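Local coordinates for sialidase domain-containing protein (Dyadobacter fermentans, PDB 5HX0) that is of unknown function but folds as a sialidase-like six-bladed beta-propeller and so may recognise or process sugars, at residues V48-N53 and R378-Y383; L73-A78 and P111-I116; K273-A278 and N343-D348; M314-L319 and V324-G329. All coordinates share one frame; numbering follows the deposited sequence.

Contact 1 of 4, residues V48-N53 and R378-Y383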
loop_
_atom_site.group_PDB
_atom_site.type_symbol
_atom_site.label_atom_id
_atom_site.label_comp_id
_atom_site.label_asym_id
_atom_site.label_seq_id
_atom_site.Cartn_x
_atom_site.Cartn_y
_atom_site.Cartn_z
ATOM N N VAL A 48 16.481 -20.519 -11.408
ATOM C CA VAL A 48 16.291 -20.206 -9.995
ATOM C C VAL A 48 14.864 -19.721 -9.765
ATOM O O VAL A 48 14.178 -19.257 -10.680
ATOM C CB VAL A 48 17.306 -19.165 -9.472
ATOM C CG1 VAL A 48 18.704 -19.659 -9.700
ATOM C CG2 VAL A 48 17.108 -17.794 -10.155
ATOM N N VAL A 49 14.408 -19.873 -8.527
ATOM C CA VAL A 49 13.161 -19.273 -8.065
ATOM C C VAL A 49 13.533 -18.056 -7.225
ATOM O O VAL A 49 14.348 -18.155 -6.303
ATOM C CB VAL A 49 12.303 -20.271 -7.271
ATOM C CG1 VAL A 49 11.094 -19.550 -6.672
ATOM C CG2 VAL A 49 11.812 -21.394 -8.202
ATOM N N ILE A 50 12.986 -16.901 -7.582
ATOM C CA ILE A 50 13.370 -15.639 -6.978
ATOM C C ILE A 50 12.387 -15.217 -5.893
ATOM O O ILE A 50 12.793 -14.777 -4.821
ATOM C CB ILE A 50 13.513 -14.559 -8.076
ATOM C CG1 ILE A 50 14.707 -14.906 -8.975
ATOM C CG2 ILE A 50 13.639 -13.128 -7.464
ATOM C CD1 ILE A 50 14.980 -13.900 -10.083
ATOM N N TYR A 51 11.088 -15.373 -6.138
ATOM C CA TYR A 51 10.088 -15.109 -5.105
ATOM C C TYR A 51 8.833 -15.881 -5.447
ATOM O O TYR A 51 8.328 -15.778 -6.573
ATOM C CB TYR A 51 9.743 -13.618 -4.968
ATOM C CG TYR A 51 8.619 -13.421 -3.983
ATOM C CD1 TYR A 51 8.851 -13.509 -2.615
ATOM C CD2 TYR A 51 7.301 -13.243 -4.417
ATOM C CE1 TYR A 51 7.808 -13.375 -1.709
ATOM C CE2 TYR A 51 6.259 -13.100 -3.516
ATOM C CZ TYR A 51 6.517 -13.163 -2.168
ATOM O OH TYR A 51 5.473 -13.022 -1.274
ATOM N N ARG A 52 8.334 -16.647 -4.472
ATOM C CA ARG A 52 7.167 -17.497 -4.671
ATOM C C ARG A 52 6.380 -17.580 -3.376
ATOM O O ARG A 52 6.935 -17.931 -2.332
ATOM C CB ARG A 52 7.583 -18.913 -5.113
ATOM C CG ARG A 52 6.390 -19.852 -5.316
ATOM C CD ARG A 52 6.844 -21.314 -5.518
ATOM N NE ARG A 52 5.729 -22.248 -5.745
ATOM C CZ ARG A 52 4.926 -22.738 -4.801
ATOM N NH1 ARG A 52 5.062 -22.378 -3.537
ATOM N NH2 ARG A 52 3.968 -23.598 -5.131
ATOM N N ASN A 53 5.082 -17.313 -3.458
ATOM C CA ASN A 53 4.204 -17.428 -2.298
ATOM C C ASN A 53 2.799 -17.687 -2.827
ATOM O O ASN A 53 2.250 -16.856 -3.555
ATOM C CB ASN A 53 4.258 -16.154 -1.438
ATOM C CG ASN A 53 3.390 -16.261 -0.184
ATOM O OD1 ASN A 53 2.312 -16.849 -0.225
ATOM N ND2 ASN A 53 3.862 -15.688 0.935
ATOM N N ARG A 378 28.451 -13.795 -16.745
ATOM C CA ARG A 378 27.145 -14.349 -16.427
ATOM C C ARG A 378 26.069 -13.275 -16.419
ATOM O O ARG A 378 26.297 -12.144 -15.971
ATOM C CB ARG A 378 27.173 -15.073 -15.085
ATOM C CG ARG A 378 27.918 -16.395 -15.203
ATOM C CD ARG A 378 27.845 -17.180 -13.944
ATOM N NE ARG A 378 28.399 -18.515 -14.109
ATOM C CZ ARG A 378 28.184 -19.514 -13.257
ATOM N NH1 ARG A 378 27.419 -19.314 -12.186
ATOM N NH2 ARG A 378 28.723 -20.711 -13.480
ATOM N N VAL A 379 24.889 -13.671 -16.907
ATOM C CA VAL A 379 23.697 -12.831 -16.979
ATOM C C VAL A 379 22.555 -13.554 -16.279
ATOM O O VAL A 379 22.360 -14.758 -16.474
ATOM C CB VAL A 379 23.308 -12.547 -18.447
ATOM C CG1 VAL A 379 21.946 -11.881 -18.525
ATOM C CG2 VAL A 379 24.365 -11.688 -19.139
ATOM N N LEU A 380 21.769 -12.814 -15.502
ATOM C CA LEU A 380 20.504 -13.325 -14.975
ATOM C C LEU A 380 19.370 -12.825 -15.857
ATOM O O LEU A 380 19.203 -11.615 -16.031
ATOM C CB LEU A 380 20.283 -12.867 -13.534
ATOM C CG LEU A 380 18.877 -13.100 -12.983
ATOM C CD1 LEU A 380 18.632 -14.591 -12.822
ATOM C CD2 LEU A 380 18.688 -12.364 -11.667
ATOM N N VAL A 381 18.620 -13.743 -16.448
ATOM C CA VAL A 381 17.385 -13.384 -17.145
ATOM C C VAL A 381 16.262 -13.668 -16.156
ATOM O O VAL A 381 15.904 -14.826 -15.933
ATOM C CB VAL A 381 17.199 -14.170 -18.445
ATOM C CG1 VAL A 381 15.911 -13.699 -19.156
ATOM C CG2 VAL A 381 18.439 -14.028 -19.343
ATOM N N SER A 382 15.713 -12.619 -15.543
ATOM C CA SER A 382 14.551 -12.812 -14.695
ATOM C C SER A 382 13.271 -12.737 -15.524
ATOM O O SER A 382 13.253 -12.223 -16.643
ATOM C CB SER A 382 14.507 -11.753 -13.578
ATOM O OG SER A 382 14.088 -10.494 -14.105
ATOM N N TYR A 383 12.187 -13.268 -14.960
ATOM C CA TYR A 383 10.872 -13.278 -15.595
ATOM C C TYR A 383 9.882 -13.705 -14.525
ATOM O O TYR A 383 10.278 -14.077 -13.420
ATOM C CB TYR A 383 10.811 -14.212 -16.822
ATOM C CG TYR A 383 11.541 -15.524 -16.632
ATOM C CD1 TYR A 383 10.915 -16.616 -16.021
ATOM C CD2 TYR A 383 12.871 -15.668 -17.044
ATOM C CE1 TYR A 383 11.594 -17.820 -15.838
ATOM C CE2 TYR A 383 13.548 -16.878 -16.872
ATOM C CZ TYR A 383 12.905 -17.935 -16.258
ATOM O OH TYR A 383 13.578 -19.118 -16.081
#

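Contact 2 of 4, residues L73-A78 and P111-I116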
loop_
_atom_site.group_PDB
_atom_site.type_symbol
_atom_site.label_atom_id
_atom_site.label_comp_id
_atom_site.label_asym_id
_atom_site.label_seq_id
_atom_site.Cartn_x
_atom_site.Cartn_y
_atom_site.Cartn_z
ATOM N N LEU A 73 15.519 -6.380 -7.515
ATOM C CA LEU A 73 14.497 -6.766 -8.484
ATOM C C LEU A 73 13.129 -6.300 -7.996
ATOM O O LEU A 73 12.687 -6.685 -6.904
ATOM C CB LEU A 73 14.512 -8.280 -8.739
ATOM C CG LEU A 73 13.468 -8.853 -9.720
ATOM C CD1 LEU A 73 13.984 -10.172 -10.326
ATOM C CD2 LEU A 73 12.111 -9.107 -9.072
ATOM N N ALA A 74 12.457 -5.496 -8.825
ATOM C CA ALA A 74 11.131 -4.954 -8.520
ATOM C C ALA A 74 10.086 -5.788 -9.232
ATOM O O ALA A 74 10.325 -6.258 -10.348
ATOM C CB ALA A 74 11.012 -3.502 -8.986
ATOM N N PHE A 75 8.931 -5.976 -8.592
ATOM C CA PHE A 75 7.840 -6.671 -9.261
ATOM C C PHE A 75 6.512 -6.221 -8.672
ATOM O O PHE A 75 6.446 -5.545 -7.638
ATOM C CB PHE A 75 7.988 -8.214 -9.191
ATOM C CG PHE A 75 8.012 -8.779 -7.784
ATOM C CD1 PHE A 75 9.177 -8.728 -7.024
ATOM C CD2 PHE A 75 6.893 -9.394 -7.245
ATOM C CE1 PHE A 75 9.233 -9.259 -5.746
ATOM C CE2 PHE A 75 6.937 -9.938 -5.962
ATOM C CZ PHE A 75 8.102 -9.876 -5.215
ATOM N N ARG A 76 5.452 -6.560 -9.392
ATOM C CA ARG A 76 4.085 -6.321 -8.947
ATOM C C ARG A 76 3.646 -7.492 -8.086
ATOM O O ARG A 76 3.725 -8.648 -8.519
ATOM C CB ARG A 76 3.142 -6.192 -10.152
ATOM C CG ARG A 76 1.644 -6.010 -9.778
ATOM C CD ARG A 76 0.777 -6.119 -11.049
ATOM N NE ARG A 76 -0.653 -5.831 -10.816
ATOM C CZ ARG A 76 -1.557 -6.743 -10.459
ATOM N NH1 ARG A 76 -1.200 -8.017 -10.256
ATOM N NH2 ARG A 76 -2.828 -6.382 -10.293
ATOM N N ARG A 77 3.150 -7.195 -6.885
ATOM C CA ARG A 77 2.575 -8.219 -6.021
ATOM C C ARG A 77 1.135 -7.863 -5.685
ATOM O O ARG A 77 0.842 -6.730 -5.288
ATOM C CB ARG A 77 3.392 -8.418 -4.740
ATOM C CG ARG A 77 2.942 -9.676 -3.992
ATOM C CD ARG A 77 3.859 -10.011 -2.814
ATOM N NE ARG A 77 3.636 -9.083 -1.704
ATOM C CZ ARG A 77 4.035 -9.298 -0.454
ATOM N NH1 ARG A 77 3.786 -8.384 0.495
ATOM N NH2 ARG A 77 4.669 -10.426 -0.152
ATOM N N ALA A 78 0.243 -8.829 -5.858
ATOM C CA ALA A 78 -1.178 -8.672 -5.584
ATOM C C ALA A 78 -1.689 -9.983 -5.005
ATOM O O ALA A 78 -1.056 -11.032 -5.180
ATOM C CB ALA A 78 -1.954 -8.313 -6.862
ATOM N N PRO A 111 13.849 -13.201 1.465
ATOM C CA PRO A 111 12.546 -13.880 1.440
ATOM C C PRO A 111 11.343 -12.961 1.549
ATOM O O PRO A 111 10.277 -13.313 1.041
ATOM C CB PRO A 111 12.616 -14.830 2.656
ATOM C CG PRO A 111 13.600 -14.175 3.584
ATOM C CD PRO A 111 14.630 -13.530 2.678
ATOM N N GLU A 112 11.472 -11.806 2.222
ATOM C CA GLU A 112 10.327 -10.925 2.463
ATOM C C GLU A 112 10.429 -9.676 1.592
ATOM O O GLU A 112 11.352 -8.874 1.792
ATOM C CB GLU A 112 10.266 -10.529 3.945
ATOM C CG GLU A 112 9.003 -9.799 4.323
ATOM C CD GLU A 112 7.781 -10.711 4.279
ATOM O OE1 GLU A 112 7.943 -11.953 4.397
ATOM O OE2 GLU A 112 6.659 -10.183 4.122
ATOM N N PRO A 113 9.530 -9.465 0.627
ATOM C CA PRO A 113 9.646 -8.297 -0.249
ATOM C C PRO A 113 9.511 -6.990 0.514
ATOM O O PRO A 113 8.703 -6.875 1.437
ATOM C CB PRO A 113 8.497 -8.480 -1.238
ATOM C CG PRO A 113 8.256 -9.993 -1.247
ATOM C CD PRO A 113 8.469 -10.389 0.175
ATOM N N GLU A 114 10.325 -6.007 0.136
ATOM C CA GLU A 114 10.167 -4.653 0.665
ATOM C C GLU A 114 9.252 -3.846 -0.244
ATOM O O GLU A 114 9.216 -4.054 -1.454
ATOM C CB GLU A 114 11.513 -3.938 0.768
ATOM C CG GLU A 114 12.439 -4.527 1.792
ATOM C CD GLU A 114 13.744 -3.784 1.817
ATOM O OE1 GLU A 114 14.600 -4.031 0.937
ATOM O OE2 GLU A 114 13.889 -2.920 2.699
ATOM N N LEU A 115 8.541 -2.891 0.342
ATOM C CA LEU A 115 7.632 -2.066 -0.439
ATOM C C LEU A 115 8.394 -0.942 -1.129
ATOM O O LEU A 115 9.144 -0.199 -0.487
ATOM C CB LEU A 115 6.539 -1.480 0.451
ATOM C CG LEU A 115 5.534 -0.658 -0.359
ATOM C CD1 LEU A 115 4.560 -1.538 -1.081
ATOM C CD2 LEU A 115 4.797 0.267 0.535
ATOM N N ILE A 116 8.231 -0.848 -2.442
ATOM C CA ILE A 116 8.647 0.342 -3.177
ATOM C C ILE A 116 7.532 1.379 -3.188
ATOM O O ILE A 116 7.754 2.554 -2.890
ATOM C CB ILE A 116 9.077 -0.017 -4.618
ATOM C CG1 ILE A 116 10.356 -0.857 -4.619
ATOM C CG2 ILE A 116 9.286 1.279 -5.440
ATOM C CD1 ILE A 116 10.699 -1.457 -6.024
HETATM O O HOH W 1 5.107 -11.337 2.508
HETATM O O HOH W 2 6.211 -8.041 2.550
#

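Contact 3 of 4, residues K273-A278 and N343-D348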
loop_
_atom_site.group_PDB
_atom_site.type_symbol
_atom_site.label_atom_id
_atom_site.label_comp_id
_atom_site.label_asym_id
_atom_site.label_seq_id
_atom_site.Cartn_x
_atom_site.Cartn_y
_atom_site.Cartn_z
ATOM N N LYS A 273 27.057 3.061 -32.110
ATOM C CA LYS A 273 27.134 4.110 -33.122
ATOM C C LYS A 273 26.052 5.177 -32.970
ATOM O O LYS A 273 26.058 6.154 -33.732
ATOM C CB LYS A 273 27.080 3.494 -34.520
ATOM C CG LYS A 273 28.342 2.711 -34.867
ATOM C CD LYS A 273 28.259 2.103 -36.258
ATOM C CE LYS A 273 29.534 1.358 -36.602
ATOM N NZ LYS A 273 29.359 0.523 -37.826
ATOM N N GLY A 274 25.148 5.036 -32.007
ATOM C CA GLY A 274 24.196 6.084 -31.695
ATOM C C GLY A 274 22.825 5.931 -32.312
ATOM O O GLY A 274 22.014 6.867 -32.219
ATOM N N ASP A 275 22.543 4.801 -32.958
ATOM C CA ASP A 275 21.183 4.511 -33.381
ATOM C C ASP A 275 20.311 4.287 -32.151
ATOM O O ASP A 275 20.765 3.738 -31.140
ATOM C CB ASP A 275 21.140 3.261 -34.268
ATOM C CG ASP A 275 21.635 3.521 -35.677
ATOM O OD1 ASP A 275 22.115 4.650 -35.955
ATOM O OD2 ASP A 275 21.542 2.583 -36.500
ATOM N N VAL A 276 19.064 4.734 -32.239
ATOM C CA VAL A 276 18.035 4.461 -31.237
ATOM C C VAL A 276 17.129 3.368 -31.797
ATOM O O VAL A 276 16.519 3.542 -32.860
ATOM C CB VAL A 276 17.221 5.725 -30.915
ATOM C CG1 VAL A 276 16.082 5.395 -29.947
ATOM C CG2 VAL A 276 18.133 6.840 -30.370
ATOM N N VAL A 277 17.022 2.253 -31.081
ATOM C CA VAL A 277 16.244 1.100 -31.516
ATOM C C VAL A 277 15.161 0.809 -30.485
ATOM O O VAL A 277 15.426 0.837 -29.279
ATOM C CB VAL A 277 17.169 -0.125 -31.707
ATOM C CG1 VAL A 277 16.368 -1.365 -31.826
ATOM C CG2 VAL A 277 18.040 0.078 -32.960
ATOM N N ALA A 278 13.943 0.535 -30.956
ATOM C CA ALA A 278 12.834 0.146 -30.085
ATOM C C ALA A 278 12.335 -1.244 -30.464
ATOM O O ALA A 278 12.075 -1.511 -31.640
ATOM C CB ALA A 278 11.682 1.160 -30.170
ATOM N N ASN A 343 23.984 -8.550 -32.899
ATOM C CA ASN A 343 25.222 -7.786 -33.008
ATOM C C ASN A 343 25.029 -6.398 -32.375
ATOM O O ASN A 343 23.917 -6.005 -31.998
ATOM C CB ASN A 343 25.682 -7.691 -34.473
ATOM C CG ASN A 343 24.630 -7.076 -35.405
ATOM O OD1 ASN A 343 23.811 -6.257 -34.999
ATOM N ND2 ASN A 343 24.672 -7.476 -36.680
ATOM N N ALA A 344 26.135 -5.655 -32.249
ATOM C CA ALA A 344 26.108 -4.396 -31.494
ATOM C C ALA A 344 25.065 -3.422 -32.036
ATOM O O ALA A 344 24.408 -2.711 -31.269
ATOM C CB ALA A 344 27.496 -3.757 -31.511
ATOM N N GLU A 345 24.883 -3.384 -33.351
ATOM C CA GLU A 345 23.940 -2.427 -33.923
ATOM C C GLU A 345 22.524 -2.990 -34.066
ATOM O O GLU A 345 21.637 -2.292 -34.575
ATOM C CB GLU A 345 24.483 -1.930 -35.268
ATOM C CG GLU A 345 25.771 -1.110 -35.095
ATOM C CD GLU A 345 25.573 0.138 -34.236
ATOM O OE1 GLU A 345 24.597 0.874 -34.486
ATOM O OE2 GLU A 345 26.387 0.379 -33.299
ATOM N N CYS A 346 22.287 -4.224 -33.609
ATOM C CA CYS A 346 20.941 -4.812 -33.559
ATOM C C CYS A 346 20.316 -4.921 -34.950
ATOM O O CYS A 346 19.117 -4.704 -35.122
ATOM C CB CYS A 346 20.014 -4.029 -32.622
ATOM S SG CYS A 346 20.575 -3.942 -30.892
ATOM N N THR A 347 21.128 -5.287 -35.948
ATOM C CA THR A 347 20.641 -5.423 -37.320
ATOM C C THR A 347 20.361 -6.865 -37.724
ATOM O O THR A 347 19.644 -7.093 -38.706
ATOM C CB THR A 347 21.653 -4.831 -38.316
ATOM O OG1 THR A 347 22.915 -5.509 -38.196
ATOM C CG2 THR A 347 21.868 -3.352 -38.057
ATOM N N ASP A 348 20.894 -7.842 -36.994
ATOM C CA ASP A 348 20.883 -9.229 -37.437
ATOM C C ASP A 348 19.843 -10.073 -36.703
ATOM O O ASP A 348 20.051 -11.275 -36.496
ATOM C CB ASP A 348 22.279 -9.833 -37.285
ATOM C CG ASP A 348 22.728 -9.939 -35.838
ATOM O OD1 ASP A 348 22.118 -9.301 -34.957
ATOM O OD2 ASP A 348 23.712 -10.658 -35.596
HETATM O O HOH W 3 24.155 1.346 -36.820
#

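Contact 4 of 4, residues M314-L319 and V324-G329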
loop_
_atom_site.group_PDB
_atom_site.type_symbol
_atom_site.label_atom_id
_atom_site.label_comp_id
_atom_site.label_asym_id
_atom_site.label_seq_id
_atom_site.Cartn_x
_atom_site.Cartn_y
_atom_site.Cartn_z
HETATM N N MSE A 314 9.640 -7.439 -25.114
HETATM C CA MSE A 314 11.075 -7.568 -25.340
HETATM C C MSE A 314 11.866 -6.724 -24.340
HETATM O O MSE A 314 11.378 -5.681 -23.896
HETATM C CB MSE A 314 11.441 -7.147 -26.781
HETATM C CG MSE A 314 11.531 -8.322 -27.799
HETATM SE SE MSE A 314 9.822 -9.172 -28.092
HETATM C CE MSE A 314 8.719 -7.682 -28.710
ATOM N N HIS A 315 13.071 -7.192 -23.995
ATOM C CA HIS A 315 14.024 -6.453 -23.175
ATOM C C HIS A 315 15.409 -6.596 -23.796
ATOM O O HIS A 315 15.782 -7.694 -24.211
ATOM C CB HIS A 315 14.077 -6.979 -21.709
ATOM C CG HIS A 315 15.085 -6.260 -20.870
ATOM N ND1 HIS A 315 16.362 -6.741 -20.660
ATOM C CD2 HIS A 315 15.037 -5.049 -20.264
ATOM C CE1 HIS A 315 17.044 -5.872 -19.932
ATOM N NE2 HIS A 315 16.271 -4.826 -19.699
ATOM N N ALA A 316 16.176 -5.507 -23.854
ATOM C CA ALA A 316 17.514 -5.543 -24.447
ATOM C C ALA A 316 18.556 -5.152 -23.412
ATOM O O ALA A 316 18.395 -4.145 -22.714
ATOM C CB ALA A 316 17.626 -4.612 -25.656
ATOM N N LEU A 317 19.636 -5.935 -23.345
ATOM C CA LEU A 317 20.759 -5.702 -22.441
ATOM C C LEU A 317 22.059 -5.705 -23.236
ATOM O O LEU A 317 22.325 -6.656 -23.977
ATOM C CB LEU A 317 20.817 -6.802 -21.370
ATOM C CG LEU A 317 22.070 -6.783 -20.484
ATOM C CD1 LEU A 317 22.043 -5.569 -19.573
ATOM C CD2 LEU A 317 22.174 -8.078 -19.656
ATOM N N ARG A 318 22.872 -4.656 -23.078
ATOM C CA ARG A 318 24.180 -4.624 -23.723
ATOM C C ARG A 318 25.118 -5.540 -22.944
ATOM O O ARG A 318 25.288 -5.360 -21.736
ATOM C CB ARG A 318 24.735 -3.199 -23.766
ATOM C CG ARG A 318 26.062 -3.091 -24.521
ATOM C CD ARG A 318 26.641 -1.661 -24.445
ATOM N NE ARG A 318 25.841 -0.743 -25.256
ATOM C CZ ARG A 318 26.214 0.488 -25.592
ATOM N NH1 ARG A 318 27.382 0.964 -25.165
ATOM N NH2 ARG A 318 25.418 1.246 -26.349
ATOM N N LEU A 319 25.718 -6.518 -23.618
ATOM C CA LEU A 319 26.666 -7.442 -22.999
ATOM C C LEU A 319 28.066 -6.836 -22.969
ATOM O O LEU A 319 28.341 -5.820 -23.603
ATOM C CB LEU A 319 26.659 -8.761 -23.773
ATOM C CG LEU A 319 25.320 -9.495 -23.745
ATOM C CD1 LEU A 319 25.353 -10.639 -24.749
ATOM C CD2 LEU A 319 25.074 -10.040 -22.338
ATOM N N VAL A 324 24.101 -7.691 -27.942
ATOM C CA VAL A 324 22.872 -7.295 -27.260
ATOM C C VAL A 324 22.027 -8.535 -26.999
ATOM O O VAL A 324 21.633 -9.231 -27.946
ATOM C CB VAL A 324 22.071 -6.266 -28.079
ATOM C CG1 VAL A 324 20.778 -5.882 -27.347
ATOM C CG2 VAL A 324 22.932 -5.031 -28.364
ATOM N N LEU A 325 21.757 -8.814 -25.719
ATOM C CA LEU A 325 20.854 -9.895 -25.346
ATOM C C LEU A 325 19.418 -9.385 -25.407
ATOM O O LEU A 325 19.046 -8.484 -24.649
ATOM C CB LEU A 325 21.166 -10.425 -23.947
ATOM C CG LEU A 325 20.221 -11.547 -23.475
ATOM C CD1 LEU A 325 20.412 -12.800 -24.324
ATOM C CD2 LEU A 325 20.477 -11.836 -21.994
ATOM N N LEU A 326 18.620 -9.944 -26.318
ATOM C CA LEU A 326 17.205 -9.604 -26.468
ATOM C C LEU A 326 16.398 -10.753 -25.890
ATOM O O LEU A 326 16.398 -11.842 -26.457
ATOM C CB LEU A 326 16.860 -9.388 -27.946
ATOM C CG LEU A 326 15.455 -8.875 -28.273
ATOM C CD1 LEU A 326 15.287 -7.431 -27.822
ATOM C CD2 LEU A 326 15.204 -9.005 -29.774
ATOM N N SER A 327 15.721 -10.533 -24.764
ATOM C CA SER A 327 14.920 -11.601 -24.180
ATOM C C SER A 327 13.437 -11.272 -24.308
ATOM O O SER A 327 13.044 -10.100 -24.345
ATOM C CB SER A 327 15.290 -11.833 -22.712
ATOM O OG SER A 327 15.152 -10.648 -21.967
ATOM N N TYR A 328 12.615 -12.318 -24.372
ATOM C CA TYR A 328 11.178 -12.146 -24.563
ATOM C C TYR A 328 10.409 -13.349 -24.046
ATOM O O TYR A 328 10.933 -14.460 -23.962
ATOM C CB TYR A 328 10.819 -11.923 -26.035
ATOM C CG TYR A 328 11.579 -12.807 -27.000
ATOM C CD1 TYR A 328 12.842 -12.437 -27.448
ATOM C CD2 TYR A 328 11.019 -13.974 -27.495
ATOM C CE1 TYR A 328 13.548 -13.221 -28.341
ATOM C CE2 TYR A 328 11.734 -14.783 -28.407
ATOM C CZ TYR A 328 12.990 -14.387 -28.819
ATOM O OH TYR A 328 13.730 -15.141 -29.714
ATOM N N GLY A 329 9.137 -13.109 -23.716
ATOM C CA GLY A 329 8.250 -14.197 -23.375
ATOM C C GLY A 329 7.763 -14.919 -24.618
ATOM O O GLY A 329 7.647 -14.343 -25.705
HETATM O O HOH W 4 17.514 -9.043 -22.087
#

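Contact 1 of 4, residues V48-N53 and R378-Y383
Ile50 and Ser382 bring strands 48-51 and 378-383 closest, with CA atoms 8.3 Å apart and segment axes running in the same general sense at 54° to each other. That spacing is too wide for direct pairing, and strand 393-401 fills it, hydrogen-bonding antiparallel to both neighbours. The arrangement is the closure of a beta-propeller: the blade takes its outermost strand from the beginning of the chain and its other three from the end, so that the two termini lock the ring in the manner often likened to Velcro.

What passes over the intervening strand is purely apolar. Ile50 does most of it. Its CG1 stands beside the backbone N (chi1 -67°) and the chain then runs out straight (chi2 -179°), carrying CD1 across to Ser382 CB at 4.1 Å and to Leu380 CD2 at 4.3 Å. Two residues earlier in the strand, Val48 offers its CG2 branch to the other methyl of the same leucine, CD1, at 4.4 Å. Leu380 is thereby touched on both branches, one by each residue, in contacts that are loose rather than tight.

A classic beta bulge, in which Ile50 and Tyr51 both face Ile394, interrupts the regular pairing at this point. Beyond it Tyr51 turns to the following blade, where its ring meets Phe75. Ser382 shows how the polar and apolar parts of a small residue divide their work: CB takes the methyl of Ile50, while OG is hydrogen-bonded to the carbonyl O of Trp370.

Contact 2 of 4, residues L73-A78 and P111-I116
Pro113 meets both Phe75 and Arg77, in a segment that runs across strand 73-78 with the directions of the touching parts 108° apart. Just before it, Glu112 reaches Arg77 through water. The carboxylate and guanidinium do not touch; OE2 of Glu112 and NH2 of Arg77 remain 4.7 Å apart. Two waters span the interval, both donating to OE2. Water 1 lies in the guanidinium plane, at its edge, and accepts from Arg77 NH2 at 2.8 Å. Water 2 has only a weak bond from NH1, but it also donates to the carbonyl O of Pro113 at 3.0 Å.

Pro113 is the wedge of the contact. Its CG meets the edge of the Phe75 ring, 4.0 Å from CZ, while CB lies over one face of the Arg77 guanidinium and NH2 approaches CG to 3.8 Å. Arg77 crosses the proline ring at about a right angle, its chain extended as far as CD and then bent at chi3 (74°). The same NH2 is hydrogen-bonded to Tyr51 OH, and the ring of Phe56 makes a cation-pi contact with the group.

Leu115 packs on Leu115 of the second subunit. Ile116 returns to strand 73-78, its CD1 pressing on Ala74 CB at 3.6 Å. Strand 97-103 separates the two strands in this propeller blade.

The chemistry is graded. Ala74 with Ile116 and Phe75 with Pro113 meet through carbon alone, whereas the in-plane water, Tyr51 OH and the Pro113 carbons over one face fix the guanidinium's orientation, its charge probably moderated by Glu112 through the waters.

Contact 3 of 4, residues K273-A278 and N343-D348
Glu345 reaches Lys273 through a bent chain: chi1 of -66° is followed by a bend at chi2 (-61°), which brings the carboxylate against the backbone N and the CB and CG of Lys273. There OE2 accepts the Lys273 N-H at 3.0 Å, on its syn side and 21° out of the carboxylate plane. The lysine chain, by contrast, runs fully extended and crosses the glutamate at about a right angle. Its CG lies 3.4 Å from OE2; the bond is made by the backbone amide, while NZ ends 5.4 Å from OE2.

Asp275 brings a second carboxylate, its OD2 4.0 Å from Glu345 OE1. A water donating to Asp275 OD2 at 2.9 Å lies between the two groups. The likeness of charge is probably eased by Arg293, salt-bridged to Asp275 OD2, while Thr271 OG1 hydrogen-bonds Glu345 OE1.

Glu345 itself rides on a type I turn, Asn343 to Cys346. Asn343 braces it with both ends of its amide: OD1 takes Thr347 N on a lone pair and ND2 donates to Thr347 OG1.

This loop joins the third and fourth strands of its blade, 336-342 and 354-358, the position of Asp-boxes in sialidase-like propellers, and packs against the neighbouring blade beside strands 276-283 and 288-294.

Contact 4 of 4, residues M314-L319 and V324-G329
Leu325 O is gripped by Leu317 N at 2.9 Å, by water 4 at 3.0 Å and, more softly, by a CA-H contact from Ala316. The same water meets His315 ND1 in the plane of the imidazole ring, at its edge and 2.9 Å away. It also lies within bonding distance of Ser327 OG in the conformer described, one of two, so that link is conditional.

Four backbone bonds join the strands. Those between Leu317 and Leu325 alternate with a matching pair between His315 and Ser327, and Ala316 with Leu326 forms the non-hydrogen-bonded pair between them.

Side chains separate onto two faces. On one, Ala316 CB packs on Val324 CG1 at 3.8 Å and Met314, a selenomethionine, lays its CG against Leu326 CD1. Bends at chi2 (66°) and chi3 set its SE beside Tyr328, 3.6 Å from CB. The selenium stands obliquely, 48° off the ring normal, in a Met-aromatic contact, while the tyrosine hydroxyl goes on to Glu354. Leu317 and Leu325 occupy the other face and, with Leu319, pack on Val379 of the following blade.

Two antiparallel strands joined by a short loop, continued by 336-342 and 354-358, make the four-stranded antiparallel meander that is typical of a beta-propeller blade.

Overall arrangement
Together the contacts sample several levels of propeller architecture. Contact 4 is local pairing within one blade, and contact 2 joins strands of another blade across an intervening strand; contact 1 does likewise in the blade that closes the ring, whereas contact 3 bridges two blades. Contacts 1, 2 and 4 are buried, contact 3 superficial. Their chemistry follows: carbon-to-carbon packing alone in contact 1, backbone hydrogen bonds flanked by apolar side chains in contact 4, carboxylates and water in contact 3, and a mixture in contact 2. Contact 1 touches both contact 2, where Tyr51 meets Arg77, and contact 4, where Val379 meets Leu319. Contacts 3 and 4 share a boundary at Cys346 and Val324.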